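Local structure of ferredoxin (Rhodopseudomonas palustris, 4LTU) at residues T5-D10 and G97-I102. The protein binds a [2Fe-2S] cluster and probably passes single electrons between redox partners, as other ferredoxins of the adrenodoxin/putidaredoxin family do. Sequence-based numbering, arbitrary orientation.
Sequences TFIHPD and GLVLRI. Unlike the reference sequence in segment 97-102: I102 (reference Leu).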
loop_
_atom_site.group_PDB
_atom_site.type_symbol
_atom_site.label_atom_id
_atom_site.label_comp_id
_atom_site.label_asym_id
_atom_site.label_seq_id
_atom_site.Cartn_x
_atom_site.Cartn_y
_atom_site.Cartn_z
ATOM N N THR A 5 3.859 8.199 -4.541
ATOM C CA THR A 5 4.834 8.634 -3.540
ATOM C C THR A 5 4.802 7.688 -2.333
ATOM O O THR A 5 3.742 7.498 -1.735
ATOM C CB THR A 5 4.505 10.070 -3.100
ATOM O OG1 THR A 5 4.195 10.856 -4.268
ATOM C CG2 THR A 5 5.646 10.681 -2.365
ATOM N N PHE A 6 5.949 7.090 -1.988
ATOM C CA PHE A 6 6.063 6.262 -0.785
ATOM C C PHE A 6 6.883 6.971 0.303
ATOM O O PHE A 6 7.946 7.528 0.005
ATOM C CB PHE A 6 6.736 4.919 -1.084
ATOM C CG PHE A 6 5.814 3.865 -1.666
ATOM C CD1 PHE A 6 5.114 2.986 -0.832
ATOM C CD2 PHE A 6 5.688 3.720 -3.046
ATOM C CE1 PHE A 6 4.277 1.985 -1.373
ATOM C CE2 PHE A 6 4.852 2.732 -3.595
ATOM C CZ PHE A 6 4.148 1.864 -2.763
ATOM N N ILE A 7 6.407 6.925 1.553
ATOM C CA ILE A 7 7.148 7.514 2.684
ATOM C C ILE A 7 7.525 6.479 3.749
ATOM O O ILE A 7 6.668 5.780 4.279
ATOM C CB ILE A 7 6.374 8.697 3.311
ATOM C CG1 ILE A 7 6.316 9.845 2.313
ATOM C CG2 ILE A 7 6.993 9.136 4.663
ATOM C CD1 ILE A 7 5.001 10.541 2.307
ATOM N N HIS A 8 8.819 6.388 4.028
ATOM C CA HIS A 8 9.376 5.472 5.033
ATOM C C HIS A 8 9.106 5.981 6.434
ATOM O O HIS A 8 8.853 7.180 6.621
ATOM C CB HIS A 8 10.877 5.256 4.794
ATOM C CG HIS A 8 11.170 4.563 3.494
ATOM N ND1 HIS A 8 11.188 5.229 2.287
ATOM C CD2 HIS A 8 11.393 3.256 3.206
ATOM C CE1 HIS A 8 11.420 4.366 1.315
ATOM N NE2 HIS A 8 11.561 3.164 1.845
ATOM N N PRO A 9 9.120 5.082 7.424
ATOM C CA PRO A 9 8.969 5.476 8.826
ATOM C C PRO A 9 9.777 6.734 9.170
ATOM O O PRO A 9 9.294 7.602 9.934
ATOM C CB PRO A 9 9.536 4.270 9.601
ATOM C CG PRO A 9 9.895 3.240 8.585
ATOM C CD PRO A 9 9.259 3.620 7.283
ATOM N N ASP A 10 10.983 6.839 8.597
ATOM C CA ASP A 10 11.886 7.958 8.912
ATOM C C ASP A 10 11.472 9.279 8.276
ATOM O O ASP A 10 11.940 10.336 8.697
ATOM C CB ASP A 10 13.370 7.618 8.619
ATOM C CG ASP A 10 13.620 7.136 7.190
ATOM O OD1 ASP A 10 14.730 6.627 6.953
ATOM O OD2 ASP A 10 12.756 7.264 6.295
ATOM N N GLY A 97 -0.136 10.672 -8.230
ATOM C CA GLY A 97 0.137 11.486 -7.036
ATOM C C GLY A 97 -0.143 10.820 -5.690
ATOM O O GLY A 97 0.175 11.390 -4.631
ATOM N N LEU A 98 -0.719 9.612 -5.716
ATOM C CA LEU A 98 -1.066 8.882 -4.482
ATOM C C LEU A 98 0.098 8.758 -3.506
ATOM O O LEU A 98 1.230 8.409 -3.890
ATOM C CB LEU A 98 -1.607 7.484 -4.813
ATOM C CG LEU A 98 -2.094 6.603 -3.654
ATOM C CD1 LEU A 98 -3.388 7.117 -3.031
ATOM C CD2 LEU A 98 -2.240 5.168 -4.124
ATOM N N VAL A 99 -0.187 9.027 -2.231
ATOM C CA VAL A 99 0.856 9.029 -1.228
ATOM C C VAL A 99 0.620 7.868 -0.282
ATOM O O VAL A 99 -0.470 7.718 0.267
ATOM C CB VAL A 99 0.888 10.366 -0.453
ATOM C CG1 VAL A 99 1.926 10.331 0.730
ATOM C CG2 VAL A 99 1.162 11.514 -1.383
ATOM N N LEU A 100 1.627 7.029 -0.109
ATOM C CA LEU A 100 1.493 5.931 0.841
ATOM C C LEU A 100 2.650 5.936 1.823
ATOM O O LEU A 100 3.789 6.149 1.441
ATOM C CB LEU A 100 1.411 4.576 0.130
ATOM C CG LEU A 100 0.450 4.360 -1.035
ATOM C CD1 LEU A 100 0.821 3.008 -1.699
ATOM C CD2 LEU A 100 -1.007 4.412 -0.574
ATOM N N ARG A 101 2.337 5.735 3.091
ATOM C CA ARG A 101 3.362 5.609 4.105
ATOM C C ARG A 101 3.383 4.165 4.552
ATOM O O ARG A 101 2.331 3.513 4.668
ATOM C CB ARG A 101 3.112 6.587 5.257
ATOM C CG ARG A 101 3.029 8.054 4.725
ATOM C CD ARG A 101 3.118 9.122 5.808
ATOM N NE ARG A 101 1.793 9.601 6.162
ATOM C CZ ARG A 101 1.391 10.857 6.035
ATOM N NH1 ARG A 101 2.237 11.792 5.591
ATOM N NH2 ARG A 101 0.149 11.178 6.383
ATOM N N ILE A 102 4.592 3.680 4.798
ATOM C CA ILE A 102 4.851 2.301 5.108
ATOM C C ILE A 102 5.133 2.145 6.605
ATOM O O ILE A 102 5.786 3.000 7.213
ATOM C CB ILE A 102 5.981 1.701 4.223
ATOM C CG1 ILE A 102 7.093 2.692 3.959
ATOM C CG2 ILE A 102 5.436 1.251 2.837
ATOM C CD1 ILE A 102 8.057 2.223 2.829
HETATM O O HOH W 1 2.081 13.488 -4.075
#
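F6 and L100 lie side by side on the buried face of two paired parallel strands, with CD1 of L100 3.6 Å from CE1 of the F6 ring. The edge of that ring meets a second bump, CG2 of I102, which is 4.1 Å from F6 CD1, and the two side chains cross at about a right angle. Beyond it, I102 CG1 takes the crowded position between backbone N and carbonyl carbon (chi1 38°), and I102 CD1 lies over one face of the H8 ring, offset toward the rim, in a CH-pi contact, 3.8 Å from the ring centroid. On the opposite side of the sheet, with T5, V99 and R101, I7 fills the dip between V99 and R101: its CD1 reaches V99 CG1 at 3.5 Å, while its CB rests 3.7 Å from R101 CG. The guanidinium of R101 goes on to a salt bridge with D54. Four backbone hydrogen bonds join the two segments: T5 N to L98 O, L100 N to T5 O, I7 N to L100 O and I102 N to I7 O. An alanine in place of F6 would probably open a gap beside L100 CD1 and I102 CG2, leaving both methyls freer to shift. Strands 3-7 and 99-101 form the parallel pair inside the mixed sheet of this beta-grasp fold, flanked by antiparallel strands 13-17 and 50-53; A28 and A24 of helix 24-29 pack on F6 and L100 respectively.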